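Local coordinates for protein enoyl CoA hydratase/isomerase (Crotonase) (Legionella pneumophila subsp. pneumophila, PDB 3I47) that probably catalyses the hydration or isomerisation of enoyl-CoA thioesters, at residues G15-D29 and I52-D66. Sequence-based numbering, arbitrary orientation.
Sequences GLLTMNRISKHNAFD and IVLKANGKHFSAGAD
Leu17 O accepts the N-H of Lys55, while Leu17 N donates to Val53 O, at the middle of a parallel ladder in which strand 15-19 and strand 52-56 run at 25° to one another. Five N-H...O bonds alternate between the two strands, from Val53 N on Gly15 O to Asn57 N on Met19 O. Beyond them the loops stay paired: Ala63 N reaches His25 O, and Phe28 and Asp66 offer their N-H groups to Gly64 O and Phe28 O. Helix 30-45 connects the two strands in a beta-alpha-beta crossover of the crotonase fold, and Leu17, Met19 and Ile52 face it.

Side-chain hydrogen bonds add to the backbone pairing. Lys55, bent at its last torsion, brings NZ back to Thr18 OG1 at 2.8 Å. Asn57 ND2 donates almost straight to Asn20 OD1 (2.9 Å), meeting it from above the carbonyl plane, while Asn20 ND2 turns to Ser4. Buried Asn26 bridges the loops: ND2 bonds His60 O at 3.1 Å and Asn57 O weakly, OD1 accepts from Arg21 N, and its own carbonyl O receives Ser62 OG.

The Met19 CE methyl sits 3.6 Å from the Phe61 ring centroid, over its centre, a CH-pi contact brought about by the bend at chi3 (-65°). His60 presents its CD2 edge to one face of His25, a T-shaped pair with planes at 89°. Leu17 CD2 lies beside Leu54 CD2 at 3.8 Å.

Charges gather where both segments end: Arg21 bridges Asp29 OD2 through NH1 (2.8 Å) and Asp5 through NE, and water links NH1 to Asp66 OD2. Asp29 and Asp66 N-cap helices, their OD1 atoms accepting from Leu32 N and Trp69 N; a second water joins their carboxylates.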
loop_
_atom_site.group_PDB
_atom_site.type_symbol
_atom_site.label_atom_id
_atom_site.label_comp_id
_atom_site.label_asym_id
_atom_site.label_seq_id
_atom_site.Cartn_x
_atom_site.Cartn_y
_atom_site.Cartn_z
ATOM N N GLY A 15 -11.835 0.844 -4.431
ATOM C CA GLY A 15 -12.018 -0.474 -3.801
ATOM C C GLY A 15 -11.443 -0.424 -2.405
ATOM O O GLY A 15 -10.294 -0.022 -2.226
ATOM N N LEU A 16 -12.246 -0.808 -1.418
ATOM C CA LEU A 16 -11.857 -0.700 -0.014
ATOM C C LEU A 16 -11.767 -2.084 0.610
ATOM O O LEU A 16 -12.771 -2.797 0.671
ATOM C CB LEU A 16 -12.901 0.132 0.740
ATOM C CG LEU A 16 -13.179 1.552 0.242
ATOM C CD1 LEU A 16 -14.510 2.045 0.769
ATOM C CD2 LEU A 16 -12.076 2.462 0.695
ATOM N N LEU A 17 -10.564 -2.477 1.030
ATOM C CA LEU A 17 -10.366 -3.728 1.773
ATOM C C LEU A 17 -10.188 -3.343 3.219
ATOM O O LEU A 17 -9.281 -2.571 3.538
ATOM C CB LEU A 17 -9.119 -4.475 1.286
ATOM C CG LEU A 17 -9.100 -5.292 -0.012
ATOM C CD1 LEU A 17 -9.112 -4.416 -1.259
ATOM C CD2 LEU A 17 -7.874 -6.188 -0.002
ATOM N N THR A 18 -11.044 -3.864 4.096
ATOM C CA THR A 18 -10.981 -3.517 5.516
ATOM C C THR A 18 -10.721 -4.733 6.408
ATOM O O THR A 18 -11.570 -5.624 6.520
ATOM C CB THR A 18 -12.277 -2.797 5.963
ATOM O OG1 THR A 18 -12.521 -1.685 5.093
ATOM C CG2 THR A 18 -12.155 -2.290 7.392
ATOM N N MET A 19 -9.559 -4.751 7.056
ATOM C CA MET A 19 -9.270 -5.785 8.050
ATOM C C MET A 19 -10.209 -5.597 9.240
ATOM O O MET A 19 -10.288 -4.513 9.816
ATOM C CB MET A 19 -7.805 -5.722 8.478
ATOM C CG MET A 19 -6.825 -6.106 7.349
ATOM S SD MET A 19 -5.025 -5.985 7.727
ATOM C CE MET A 19 -4.819 -4.208 7.990
ATOM N N ASN A 20 -10.918 -6.664 9.604
ATOM C CA ASN A 20 -12.042 -6.527 10.527
ATOM C C ASN A 20 -12.003 -7.550 11.673
ATOM O O ASN A 20 -13.050 -7.909 12.240
ATOM C CB ASN A 20 -13.357 -6.611 9.724
ATOM C CG ASN A 20 -14.572 -6.157 10.519
ATOM O OD1 ASN A 20 -14.554 -5.114 11.174
ATOM N ND2 ASN A 20 -15.643 -6.949 10.461
ATOM N N ARG A 21 -10.802 -8.002 12.028
ATOM C CA ARG A 21 -10.633 -8.842 13.226
ATOM C C ARG A 21 -10.458 -7.943 14.443
ATOM O O ARG A 21 -9.363 -7.837 15.000
ATOM C CB ARG A 21 -9.448 -9.795 13.079
ATOM C CG ARG A 21 -9.686 -10.922 12.092
ATOM C CD ARG A 21 -8.598 -11.980 12.267
ATOM N NE ARG A 21 -8.720 -13.095 11.327
ATOM C CZ ARG A 21 -7.845 -14.099 11.268
ATOM N NH1 ARG A 21 -6.810 -14.124 12.096
ATOM N NH2 ARG A 21 -8.008 -15.079 10.391
ATOM N N ILE A 22 -11.542 -7.274 14.831
ATOM C CA ILE A 22 -11.479 -6.245 15.869
ATOM C C ILE A 22 -10.996 -6.794 17.215
ATOM O O ILE A 22 -10.121 -6.205 17.848
ATOM C CB ILE A 22 -12.836 -5.494 15.990
ATOM C CG1 ILE A 22 -13.074 -4.659 14.714
ATOM C CG2 ILE A 22 -12.871 -4.638 17.276
ATOM C CD1 ILE A 22 -14.482 -4.075 14.601
ATOM N N SER A 23 -11.531 -7.935 17.637
ATOM C CA SER A 23 -11.172 -8.482 18.942
ATOM C C SER A 23 -9.716 -8.957 19.024
ATOM O O SER A 23 -9.126 -8.980 20.112
ATOM C CB SER A 23 -12.145 -9.592 19.349
ATOM O OG SER A 23 -12.001 -10.729 18.515
ATOM N N LYS A 24 -9.144 -9.325 17.875
ATOM C CA LYS A 24 -7.762 -9.801 17.788
ATOM C C LYS A 24 -6.806 -8.713 17.283
ATOM O O LYS A 24 -5.638 -8.989 17.010
ATOM C CB LYS A 24 -7.681 -11.026 16.868
ATOM C CG LYS A 24 -8.518 -12.225 17.327
ATOM C CD LYS A 24 -7.682 -13.231 18.080
ATOM C CE LYS A 24 -8.532 -14.404 18.567
ATOM N NZ LYS A 24 -9.246 -15.116 17.458
ATOM N N HIS A 25 -7.306 -7.482 17.170
ATOM C CA HIS A 25 -6.494 -6.338 16.707
ATOM C C HIS A 25 -5.818 -6.595 15.363
ATOM O O HIS A 25 -4.683 -6.137 15.119
ATOM C CB HIS A 25 -5.443 -5.952 17.760
ATOM C CG HIS A 25 -6.027 -5.536 19.071
ATOM N ND1 HIS A 25 -5.405 -5.789 20.274
ATOM C CD2 HIS A 25 -7.171 -4.880 19.369
ATOM C CE1 HIS A 25 -6.146 -5.307 21.259
ATOM N NE2 HIS A 25 -7.221 -4.750 20.735
ATOM N N ASN A 26 -6.520 -7.314 14.486
ATOM C CA ASN A 26 -6.020 -7.597 13.138
ATOM C C ASN A 26 -4.657 -8.269 13.114
ATOM O O ASN A 26 -3.868 -8.071 12.189
ATOM C CB ASN A 26 -6.049 -6.321 12.273
ATOM C CG ASN A 26 -7.446 -5.849 12.043
ATOM O OD1 ASN A 26 -8.335 -6.666 11.748
ATOM N ND2 ASN A 26 -7.674 -4.541 12.176
ATOM N N ALA A 27 -4.414 -9.111 14.116
ATOM C CA ALA A 27 -3.165 -9.864 14.167
ATOM C C ALA A 27 -3.112 -10.831 12.989
ATOM O O ALA A 27 -4.106 -11.504 12.677
ATOM C CB ALA A 27 -3.037 -10.593 15.494
ATOM N N PHE A 28 -1.962 -10.884 12.329
ATOM C CA PHE A 28 -1.813 -11.613 11.063
ATOM C C PHE A 28 -1.712 -13.128 11.217
ATOM O O PHE A 28 -1.077 -13.649 12.149
ATOM C CB PHE A 28 -0.546 -11.132 10.328
ATOM C CG PHE A 28 -0.719 -9.853 9.524
ATOM C CD1 PHE A 28 -1.837 -9.029 9.672
ATOM C CD2 PHE A 28 0.283 -9.475 8.632
ATOM C CE1 PHE A 28 -1.959 -7.829 8.918
ATOM C CE2 PHE A 28 0.162 -8.301 7.876
ATOM C CZ PHE A 28 -0.950 -7.488 8.022
ATOM N N ASP A 29 -2.346 -13.841 10.294
ATOM C CA ASP A 29 -2.045 -15.258 10.064
ATOM C C ASP A 29 -2.220 -15.556 8.576
ATOM O O ASP A 29 -2.598 -14.660 7.804
ATOM C CB ASP A 29 -2.874 -16.196 10.972
ATOM C CG ASP A 29 -4.375 -16.107 10.731
ATOM O OD1 ASP A 29 -4.809 -15.881 9.583
ATOM O OD2 ASP A 29 -5.138 -16.321 11.701
ATOM N N ILE A 52 -7.184 1.549 -4.968
ATOM C CA ILE A 52 -7.360 0.526 -3.933
ATOM C C ILE A 52 -6.879 1.038 -2.584
ATOM O O ILE A 52 -5.767 1.554 -2.481
ATOM C CB ILE A 52 -6.591 -0.742 -4.322
ATOM C CG1 ILE A 52 -7.160 -1.303 -5.638
ATOM C CG2 ILE A 52 -6.694 -1.814 -3.218
ATOM C CD1 ILE A 52 -6.300 -2.398 -6.269
ATOM N N VAL A 53 -7.722 0.884 -1.565
ATOM C CA VAL A 53 -7.384 1.272 -0.190
ATOM C C VAL A 53 -7.374 0.049 0.722
ATOM O O VAL A 53 -8.329 -0.725 0.731
ATOM C CB VAL A 53 -8.391 2.324 0.369
ATOM C CG1 VAL A 53 -8.132 2.618 1.832
ATOM C CG2 VAL A 53 -8.301 3.611 -0.430
ATOM N N LEU A 54 -6.280 -0.125 1.457
ATOM C CA LEU A 54 -6.217 -1.111 2.544
ATOM C C LEU A 54 -6.356 -0.371 3.864
ATOM O O LEU A 54 -5.554 0.512 4.173
ATOM C CB LEU A 54 -4.871 -1.853 2.534
ATOM C CG LEU A 54 -4.343 -2.446 1.217
ATOM C CD1 LEU A 54 -3.001 -3.168 1.454
ATOM C CD2 LEU A 54 -5.365 -3.380 0.542
ATOM N N LYS A 55 -7.372 -0.732 4.644
ATOM C CA LYS A 55 -7.618 -0.079 5.923
ATOM C C LYS A 55 -8.063 -1.098 6.943
ATOM O O LYS A 55 -8.057 -2.292 6.655
ATOM C CB LYS A 55 -8.634 1.067 5.783
ATOM C CG LYS A 55 -10.057 0.670 5.327
ATOM C CD LYS A 55 -10.921 1.927 5.165
ATOM C CE LYS A 55 -12.333 1.607 4.728
ATOM N NZ LYS A 55 -13.109 0.978 5.849
ATOM N N ALA A 56 -8.428 -0.625 8.127
ATOM C CA ALA A 56 -8.711 -1.529 9.240
ATOM C C ALA A 56 -9.752 -0.930 10.166
ATOM O O ALA A 56 -9.821 0.287 10.336
ATOM C CB ALA A 56 -7.430 -1.841 10.020
ATOM N N ASN A 57 -10.556 -1.807 10.761
ATOM C CA ASN A 57 -11.440 -1.429 11.858
ATOM C C ASN A 57 -10.804 -1.775 13.199
ATOM O O ASN A 57 -9.785 -2.467 13.258
ATOM C CB ASN A 57 -12.791 -2.139 11.723
ATOM C CG ASN A 57 -13.634 -1.582 10.589
ATOM O OD1 ASN A 57 -13.513 -0.412 10.213
ATOM N ND2 ASN A 57 -14.503 -2.427 10.025
ATOM N N GLY A 58 -11.405 -1.271 14.274
ATOM C CA GLY A 58 -10.893 -1.507 15.619
ATOM C C GLY A 58 -9.762 -0.559 15.991
ATOM O O GLY A 58 -9.525 0.447 15.315
ATOM N N LYS A 59 -9.075 -0.888 17.079
ATOM C CA LYS A 59 -8.050 -0.012 17.654
ATOM C C LYS A 59 -6.789 0.081 16.800
ATOM O O LYS A 59 -6.141 1.134 16.763
ATOM C CB LYS A 59 -7.662 -0.487 19.059
ATOM C CG LYS A 59 -8.805 -0.488 20.063
ATOM C CD LYS A 59 -8.318 -0.939 21.441
ATOM C CE LYS A 59 -9.448 -0.966 22.467
ATOM N NZ LYS A 59 -10.227 0.306 22.457
ATOM N N HIS A 60 -6.458 -1.013 16.116
ATOM C CA HIS A 60 -5.133 -1.159 15.499
ATOM C C HIS A 60 -5.170 -1.675 14.080
ATOM O O HIS A 60 -5.892 -2.629 13.779
ATOM C CB HIS A 60 -4.271 -2.127 16.319
ATOM C CG HIS A 60 -4.100 -1.710 17.739
ATOM N ND1 HIS A 60 -3.456 -0.546 18.095
ATOM C CD2 HIS A 60 -4.511 -2.283 18.893
ATOM C CE1 HIS A 60 -3.465 -0.421 19.409
ATOM N NE2 HIS A 60 -4.097 -1.464 19.919
ATOM N N PHE A 61 -4.349 -1.075 13.224
ATOM C CA PHE A 61 -4.168 -1.561 11.862
ATOM C C PHE A 61 -3.755 -3.043 11.885
ATOM O O PHE A 61 -4.398 -3.876 11.240
ATOM C CB PHE A 61 -3.118 -0.691 11.167
ATOM C CG PHE A 61 -2.937 -0.979 9.704
ATOM C CD1 PHE A 61 -3.878 -0.544 8.775
ATOM C CD2 PHE A 61 -1.800 -1.656 9.245
ATOM C CE1 PHE A 61 -3.701 -0.762 7.390
ATOM C CE2 PHE A 61 -1.621 -1.892 7.869
ATOM C CZ PHE A 61 -2.575 -1.447 6.940
ATOM N N SER A 62 -2.667 -3.349 12.589
ATOM C CA SER A 62 -2.326 -4.738 12.927
ATOM C C SER A 62 -1.354 -4.773 14.081
ATOM O O SER A 62 -0.227 -4.302 13.946
ATOM C CB SER A 62 -1.736 -5.505 11.739
ATOM O OG SER A 62 -1.384 -6.825 12.167
ATOM N N ALA A 63 -1.792 -5.337 15.205
ATOM C CA ALA A 63 -0.970 -5.354 16.430
ATOM C C ALA A 63 0.241 -6.296 16.378
ATOM O O ALA A 63 1.115 -6.235 17.259
ATOM C CB ALA A 63 -1.839 -5.675 17.642
ATOM N N GLY A 64 0.313 -7.143 15.355
ATOM C CA GLY A 64 1.383 -8.133 15.251
ATOM C C GLY A 64 0.881 -9.437 14.663
ATOM O O GLY A 64 -0.039 -9.442 13.859
ATOM N N ALA A 65 1.517 -10.537 15.051
ATOM C CA ALA A 65 1.142 -11.861 14.549
ATOM C C ALA A 65 0.139 -12.491 15.494
ATOM O O ALA A 65 0.213 -12.306 16.714
ATOM C CB ALA A 65 2.378 -12.741 14.415
ATOM N N ASP A 66 -0.813 -13.229 14.923
ATOM C CA ASP A 66 -1.805 -13.949 15.713
ATOM C C ASP A 66 -1.146 -15.038 16.566
ATOM O O ASP A 66 -0.296 -15.784 16.080
ATOM C CB ASP A 66 -2.840 -14.571 14.780
ATOM C CG ASP A 66 -3.922 -15.309 15.538
ATOM O OD1 ASP A 66 -3.735 -16.517 15.812
ATOM O OD2 ASP A 66 -4.946 -14.675 15.884
HETATM O O HOH W 1 -5.990 -12.530 14.265
HETATM O O HOH W 2 -9.829 -3.449 18.347
HETATM O O HOH W 3 -4.712 -18.012 13.758
#